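Local coordinates for protein polyketide synthase/nonribosomal peptide synthetase hybrid RzxB (Pseudomonas fluorescens, PDB 5IL6) that probably dehydrates beta-hydroxyacyl intermediates during rhizoxin assembly, through the dehydratase domain of a trans-AT polyketide synthase, at residues A49-G53 with A54-V58; F200-P204 with A205-A209; Q150-V154 with E155-Q159. One frame throughout, in Å; residues are numbered along the deposited sequence.

In the fold
Each of the three contacts lies where a chain segment turns into a helix, but their surroundings differ. Contacts 1 and 2 are buried in the core, their centres about 6 and 7 Å from the centre of the chain, and they touch: helices 53-67 and 204-212 pack together through Ala54, Leu207 and Asp208. Contact 3, at the start of helix 154-164, lies about 21 Å out and is partly exposed. Contact 1 begins its helix with backbone bonds and small or apolar side chains, contact 2 with a partly exposed histidine cap beside apolar leucines, and contact 3 with a solvent-exposed aspartate cap. Contacts 2 and 3 are joined indirectly through Gln212, a partner of both Asp208 and Tyr158.

Contact 1 of 3, residues A49-G53 with A54-V58; sequences AVLAG and AAMIV
Leu51 holds CG opposite its own backbone N (chi1 -163°), which turns its branched end onto the helix that follows, while Met56 starts with CG opposite its carbonyl carbon (chi1 -64°) and then runs extended, back to meet it. The two methyls of Leu51 therefore have separate partners: CD1 lies 3.9 Å from Ala55 CB, and CD2 approaches Met56 CE at 4.2 Å. A long methionine suits a position that must reach back along the chain, and the single methyl of Ala55 leaves room for the branched leucine against it. The first turn is tied by Ala55 N to Ala52 O, 2.9 Å, a bent backbone bond. Met56 N adds a weak bond to Gly53 O at 3.1 Å. Val50 O accepts from His43 ND1. The run from His43 to Ala52 keeps the spacing of the HxxxGxxxxP motif of these dehydratases, with alanine in the proline place; the motif histidine is catalytic in relatives, consistent with contact 1 lying beside the active site. Leu51 also packs on helix 38-41. Met56 and Ile57 rest on Trp85, and the small Ala54, together with Ile57, faces Leu207, so helix 53-67 packs on both strand 77-85 and helix 204-212.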
loop_
_atom_site.group_PDB
_atom_site.type_symbol
_atom_site.label_atom_id
_atom_site.label_comp_id
_atom_site.label_asym_id
_atom_site.label_seq_id
_atom_site.Cartn_x
_atom_site.Cartn_y
_atom_site.Cartn_z
ATOM N N ALA A 49 -7.128 -2.206 15.474
ATOM C CA ALA A 49 -6.238 -2.808 14.492
ATOM C C ALA A 49 -6.962 -2.898 13.157
ATOM O O ALA A 49 -7.988 -3.578 13.042
ATOM C CB ALA A 49 -5.785 -4.190 14.957
ATOM N N VAL A 50 -6.438 -2.202 12.153
ATOM C CA VAL A 50 -7.071 -2.098 10.845
ATOM C C VAL A 50 -6.048 -2.479 9.788
ATOM O O VAL A 50 -4.876 -2.093 9.876
ATOM C CB VAL A 50 -7.621 -0.679 10.589
ATOM C CG1 VAL A 50 -8.188 -0.560 9.187
ATOM C CG2 VAL A 50 -8.682 -0.324 11.623
ATOM N N LEU A 51 -6.490 -3.238 8.790
ATOM C CA LEU A 51 -5.594 -3.662 7.726
ATOM C C LEU A 51 -5.090 -2.446 6.962
ATOM O O LEU A 51 -5.884 -1.644 6.459
ATOM C CB LEU A 51 -6.316 -4.625 6.783
ATOM C CG LEU A 51 -5.441 -5.464 5.851
ATOM C CD1 LEU A 51 -4.431 -6.310 6.628
ATOM C CD2 LEU A 51 -6.310 -6.348 4.962
ATOM N N ALA A 52 -3.770 -2.308 6.879
ATOM C CA ALA A 52 -3.185 -1.200 6.140
ATOM C C ALA A 52 -3.617 -1.251 4.680
ATOM O O ALA A 52 -3.672 -2.322 4.067
ATOM C CB ALA A 52 -1.660 -1.242 6.244
ATOM N N GLY A 53 -3.943 -0.082 4.128
ATOM C CA GLY A 53 -4.321 -0.017 2.726
ATOM C C GLY A 53 -3.279 -0.634 1.815
ATOM O O GLY A 53 -3.613 -1.273 0.814
ATOM N N ALA A 54 -2.000 -0.463 2.158
ATOM C CA ALA A 54 -0.930 -1.060 1.366
ATOM C C ALA A 54 -1.088 -2.569 1.267
ATOM O O ALA A 54 -0.758 -3.162 0.232
ATOM C CB ALA A 54 0.430 -0.716 1.973
ATOM N N ALA A 55 -1.588 -3.208 2.327
ATOM C CA ALA A 55 -1.690 -4.663 2.325
ATOM C C ALA A 55 -2.653 -5.151 1.252
ATOM O O ALA A 55 -2.456 -6.231 0.685
ATOM C CB ALA A 55 -2.128 -5.160 3.701
ATOM N N MET A 56 -3.699 -4.377 0.960
ATOM C CA MET A 56 -4.634 -4.794 -0.076
ATOM C C MET A 56 -4.002 -4.702 -1.459
ATOM O O MET A 56 -4.301 -5.522 -2.331
ATOM C CB MET A 56 -5.901 -3.950 -0.000
ATOM C CG MET A 56 -6.655 -4.145 1.303
ATOM S SD MET A 56 -8.257 -3.332 1.341
ATOM C CE MET A 56 -8.536 -3.251 3.108
ATOM N N ILE A 57 -3.104 -3.738 -1.670
ATOM C CA ILE A 57 -2.355 -3.680 -2.923
ATOM C C ILE A 57 -1.509 -4.935 -3.085
ATOM O O ILE A 57 -1.449 -5.534 -4.165
ATOM C CB ILE A 57 -1.492 -2.406 -2.972
ATOM C CG1 ILE A 57 -2.383 -1.171 -3.134
ATOM C CG2 ILE A 57 -0.460 -2.488 -4.100
ATOM C CD1 ILE A 57 -1.649 0.146 -2.981
ATOM N N VAL A 58 -0.824 -5.339 -2.014
ATOM C CA VAL A 58 0.004 -6.540 -2.070
ATOM C C VAL A 58 -0.859 -7.764 -2.344
ATOM O O VAL A 58 -0.453 -8.679 -3.069
ATOM C CB VAL A 58 0.805 -6.691 -0.763
ATOM C CG1 VAL A 58 1.527 -8.034 -0.720
ATOM C CG2 VAL A 58 1.794 -5.542 -0.616
#

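Contact 2 of 3, residues F200-P204 with A205-A209; sequences FALHP and ALLDA
The imidazole of His203 presents its edge to the start of the helix: His203 is the N-cap, and Ala205 N donates a hydrogen bond to its ND1 at 3.0 Å, tilted 17° from the ring plane, while Ala205 CA lies in that plane. One face of the imidazole carries Pro204 CD, 3.3 Å above the ring and offset toward its rim. The same methylene lies over a face of the Phe200 ring, bridging the two aromatics, and Phe200 in turn meets His14 with the ring planes nearly perpendicular. His203 has CG opposite its backbone N (chi1 -166°), folding the ring forward so that CE1 brushes Ala205 CB at 3.5 Å. Its carbonyl works too: Leu207 N donates to His203 O at 3.1 Å, with a weak second bond from Leu206 N. Proline fits the next position, where a helix needs no N-H, and Pro204 O accepts from Asp208 N at 2.8 Å. In the same turn, Leu202 and Leu207 cross at about a right angle, an apolar contact with Leu202 CD2 lying 4.0 Å from Leu207 CD1. Asp208 OD2 bonds to Gln212 and weakly to His172. Residues His203 to Asp208 spell the His-Pro-Ala-Leu-Leu-Asp motif of double-hotdog polyketide synthase dehydratases, whose aspartate is catalytic in relatives, so Asp208 probably has that role here.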
loop_
_atom_site.group_PDB
_atom_site.type_symbol
_atom_site.label_atom_id
_atom_site.label_comp_id
_atom_site.label_asym_id
_atom_site.label_seq_id
_atom_site.Cartn_x
_atom_site.Cartn_y
_atom_site.Cartn_z
ATOM N N PHE A 200 7.821 -12.009 -0.439
ATOM C CA PHE A 200 7.155 -10.789 -0.875
ATOM C C PHE A 200 7.904 -10.194 -2.059
ATOM O O PHE A 200 9.123 -10.000 -1.992
ATOM C CB PHE A 200 7.098 -9.756 0.255
ATOM C CG PHE A 200 6.110 -10.077 1.337
ATOM C CD1 PHE A 200 4.755 -9.868 1.141
ATOM C CD2 PHE A 200 6.538 -10.563 2.561
ATOM C CE1 PHE A 200 3.846 -10.150 2.141
ATOM C CE2 PHE A 200 5.631 -10.847 3.564
ATOM C CZ PHE A 200 4.285 -10.639 3.353
ATOM N N ALA A 201 7.179 -9.910 -3.143
ATOM C CA ALA A 201 7.736 -9.052 -4.180
ATOM C C ALA A 201 7.840 -7.620 -3.679
ATOM O O ALA A 201 8.811 -6.913 -3.977
ATOM C CB ALA A 201 6.880 -9.121 -5.444
ATOM N N LEU A 202 6.845 -7.181 -2.912
ATOM C CA LEU A 202 6.869 -5.891 -2.237
ATOM C C LEU A 202 6.229 -6.072 -0.871
ATOM O O LEU A 202 5.038 -6.389 -0.781
ATOM C CB LEU A 202 6.130 -4.827 -3.050
ATOM C CG LEU A 202 5.924 -3.476 -2.366
ATOM C CD1 LEU A 202 7.219 -2.957 -1.747
ATOM C CD2 LEU A 202 5.361 -2.476 -3.357
ATOM N N HIS A 203 7.011 -5.878 0.188
ATOM C CA HIS A 203 6.512 -6.122 1.534
ATOM C C HIS A 203 5.504 -5.038 1.917
ATOM O O HIS A 203 5.748 -3.854 1.673
ATOM C CB HIS A 203 7.671 -6.138 2.531
ATOM C CG HIS A 203 7.302 -6.697 3.871
ATOM N ND1 HIS A 203 6.616 -5.968 4.817
ATOM C CD2 HIS A 203 7.531 -7.911 4.427
ATOM C CE1 HIS A 203 6.429 -6.709 5.895
ATOM N NE2 HIS A 203 6.977 -7.893 5.685
ATOM N N PRO A 204 4.369 -5.404 2.523
ATOM C CA PRO A 204 3.344 -4.389 2.836
ATOM C C PRO A 204 3.819 -3.312 3.798
ATOM O O PRO A 204 3.354 -2.169 3.710
ATOM C CB PRO A 204 2.200 -5.216 3.438
ATOM C CG PRO A 204 2.858 -6.459 3.943
ATOM C CD PRO A 204 3.955 -6.746 2.956
ATOM N N ALA A 205 4.715 -3.640 4.729
ATOM C CA ALA A 205 5.210 -2.633 5.663
ATOM C C ALA A 205 6.056 -1.587 4.947
ATOM O O ALA A 205 6.027 -0.405 5.308
ATOM C CB ALA A 205 6.015 -3.299 6.777
ATOM N N LEU A 206 6.821 -2.001 3.936
ATOM C CA LEU A 206 7.600 -1.040 3.163
ATOM C C LEU A 206 6.695 -0.187 2.287
ATOM O O LEU A 206 6.916 1.021 2.147
ATOM C CB LEU A 206 8.642 -1.765 2.311
ATOM C CG LEU A 206 9.772 -2.474 3.063
ATOM C CD1 LEU A 206 10.690 -3.199 2.089
ATOM C CD2 LEU A 206 10.573 -1.496 3.913
ATOM N N LEU A 207 5.675 -0.795 1.678
ATOM C CA LEU A 207 4.729 -0.005 0.901
ATOM C C LEU A 207 3.968 0.962 1.799
ATOM O O LEU A 207 3.705 2.105 1.410
ATOM C CB LEU A 207 3.763 -0.922 0.149
ATOM C CG LEU A 207 2.743 -0.213 -0.749
ATOM C CD1 LEU A 207 3.439 0.693 -1.760
ATOM C CD2 LEU A 207 1.858 -1.225 -1.464
ATOM N N ASP A 208 3.613 0.523 3.007
ATOM C CA ASP A 208 2.954 1.417 3.952
ATOM C C ASP A 208 3.891 2.536 4.389
ATOM O O ASP A 208 3.489 3.705 4.439
ATOM C CB ASP A 208 2.452 0.616 5.158
ATOM C CG ASP A 208 1.711 1.476 6.167
ATOM O OD1 ASP A 208 0.674 2.064 5.800
ATOM O OD2 ASP A 208 2.152 1.538 7.334
ATOM N N ALA A 209 5.152 2.204 4.679
ATOM C CA ALA A 209 6.119 3.224 5.073
ATOM C C ALA A 209 6.341 4.234 3.956
ATOM O O ALA A 209 6.505 5.433 4.214
ATOM C CB ALA A 209 7.442 2.570 5.467
#

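Contact 3 of 3, residues Q150-V154 with E155-Q159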
loop_
_atom_site.group_PDB
_atom_site.type_symbol
_atom_site.label_atom_id
_atom_site.label_comp_id
_atom_site.label_asym_id
_atom_site.label_seq_id
_atom_site.Cartn_x
_atom_site.Cartn_y
_atom_site.Cartn_z
ATOM N N GLN A 150 15.816 20.271 3.575
ATOM C CA GLN A 150 15.466 20.337 4.984
ATOM C C GLN A 150 15.353 18.924 5.533
ATOM O O GLN A 150 14.662 18.082 4.952
ATOM C CB GLN A 150 14.145 21.091 5.162
ATOM C CG GLN A 150 13.570 21.096 6.574
ATOM C CD GLN A 150 12.129 21.571 6.600
ATOM O OE1 GLN A 150 11.629 22.128 5.622
ATOM N NE2 GLN A 150 11.449 21.344 7.717
ATOM N N VAL A 151 16.031 18.668 6.647
ATOM C CA VAL A 151 15.886 17.398 7.350
ATOM C C VAL A 151 14.579 17.444 8.128
ATOM O O VAL A 151 14.360 18.351 8.938
ATOM C CB VAL A 151 17.080 17.131 8.278
ATOM C CG1 VAL A 151 16.831 15.892 9.138
ATOM C CG2 VAL A 151 18.353 16.956 7.463
ATOM N N VAL A 152 13.708 16.474 7.881
ATOM C CA VAL A 152 12.407 16.409 8.533
ATOM C C VAL A 152 12.518 15.465 9.719
ATOM O O VAL A 152 13.090 14.373 9.605
ATOM C CB VAL A 152 11.313 15.953 7.554
ATOM C CG1 VAL A 152 9.968 15.857 8.260
ATOM C CG2 VAL A 152 11.229 16.912 6.375
ATOM N N ASP A 153 11.981 15.888 10.860
ATOM C CA ASP A 153 12.000 15.068 12.065
ATOM C C ASP A 153 10.999 13.931 11.907
ATOM O O ASP A 153 9.787 14.161 11.867
ATOM C CB ASP A 153 11.674 15.928 13.282
ATOM C CG ASP A 153 11.678 15.136 14.574
ATOM O OD1 ASP A 153 12.087 13.957 14.555
ATOM O OD2 ASP A 153 11.272 15.697 15.613
ATOM N N VAL A 154 11.506 12.700 11.816
ATOM C CA VAL A 154 10.630 11.549 11.606
ATOM C C VAL A 154 9.660 11.401 12.769
ATOM O O VAL A 154 8.479 11.095 12.575
ATOM C CB VAL A 154 11.470 10.274 11.394
ATOM C CG1 VAL A 154 10.643 9.012 11.663
ATOM C CG2 VAL A 154 12.033 10.246 9.983
ATOM N N GLU A 155 10.139 11.617 13.995
ATOM C CA GLU A 155 9.257 11.503 15.150
ATOM C C GLU A 155 8.167 12.566 15.123
ATOM O O GLU A 155 7.049 12.319 15.592
ATOM C CB GLU A 155 10.069 11.595 16.441
ATOM C CG GLU A 155 10.999 10.412 16.661
ATOM C CD GLU A 155 10.251 9.095 16.764
ATOM O OE1 GLU A 155 9.081 9.106 17.202
ATOM O OE2 GLU A 155 10.831 8.049 16.403
ATOM N N ALA A 156 8.464 13.748 14.579
ATOM C CA ALA A 156 7.421 14.750 14.388
ATOM C C ALA A 156 6.352 14.245 13.426
ATOM O O ALA A 156 5.164 14.545 13.592
ATOM C CB ALA A 156 8.033 16.055 13.881
ATOM N N CYS A 157 6.756 13.476 12.412
ATOM C CA CYS A 157 5.784 12.903 11.487
ATOM C C CYS A 157 4.905 11.873 12.187
ATOM O O CYS A 157 3.678 11.885 12.035
ATOM C CB CYS A 157 6.499 12.282 10.287
ATOM S SG CYS A 157 7.332 13.488 9.218
ATOM N N TYR A 158 5.513 10.968 12.959
ATOM C CA TYR A 158 4.718 9.970 13.664
ATOM C C TYR A 158 3.851 10.606 14.742
ATOM O O TYR A 158 2.748 10.121 15.014
ATOM C CB TYR A 158 5.622 8.891 14.261
ATOM C CG TYR A 158 6.151 7.933 13.215
ATOM C CD1 TYR A 158 5.276 7.176 12.444
ATOM C CD2 TYR A 158 7.518 7.785 12.997
ATOM C CE1 TYR A 158 5.741 6.303 11.482
ATOM C CE2 TYR A 158 7.997 6.907 12.033
ATOM C CZ TYR A 158 7.100 6.169 11.279
ATOM O OH TYR A 158 7.547 5.293 10.315
ATOM N N GLN A 159 4.322 11.690 15.363
ATOM C CA GLN A 159 3.492 12.397 16.334
ATOM C C GLN A 159 2.282 13.026 15.659
ATOM O O GLN A 159 1.198 13.099 16.250
ATOM C CB GLN A 159 4.312 13.464 17.065
ATOM C CG GLN A 159 3.657 14.846 17.107
ATOM C CD GLN A 159 4.354 15.805 18.053
ATOM O OE1 GLN A 159 3.743 16.323 18.988
ATOM N NE2 GLN A 159 5.636 16.047 17.817
#
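Asp153 and Ala156 meet just before helix 154-164 gets under way: the carboxylate folds over the new helix, with OD2 3.7 Å from Ala156 CB. Its other oxygen, OD1, accepts a weak bond from Glu155 N at 3.1 Å, the N-cap bond. That fold-over comes from CG standing opposite the backbone N (chi1 -180°). Aspartate suits the place because its side chain is short enough to turn back to a first-turn amide. The backbone carries on the job, with Cys157 N donating to Asp153 O at 3.2 Å and Tyr158 N to Val154 O at 3.0 Å. On the inner side Val152 CG1 packs against Cys157 SG at 3.7 Å, two compact apolar groups that both also touch Leu178 of strand 175-181. Val154 and Tyr158 run side by side, CG1 coming obliquely to the ring at CE2, 3.4 Å away. Further out, Tyr158 OH bonds Gln212 and Leu175 N, which fixes the ring, and Arg173 engages it by cation-pi while forming a salt bridge with Glu155 OE1. The acidic groups Asp153 and Glu155 lie at the amino end of the helix, where negative charge would probably interact favourably with the helix dipole, and the salt bridge to Arg173 would offset part of the charge of Glu155.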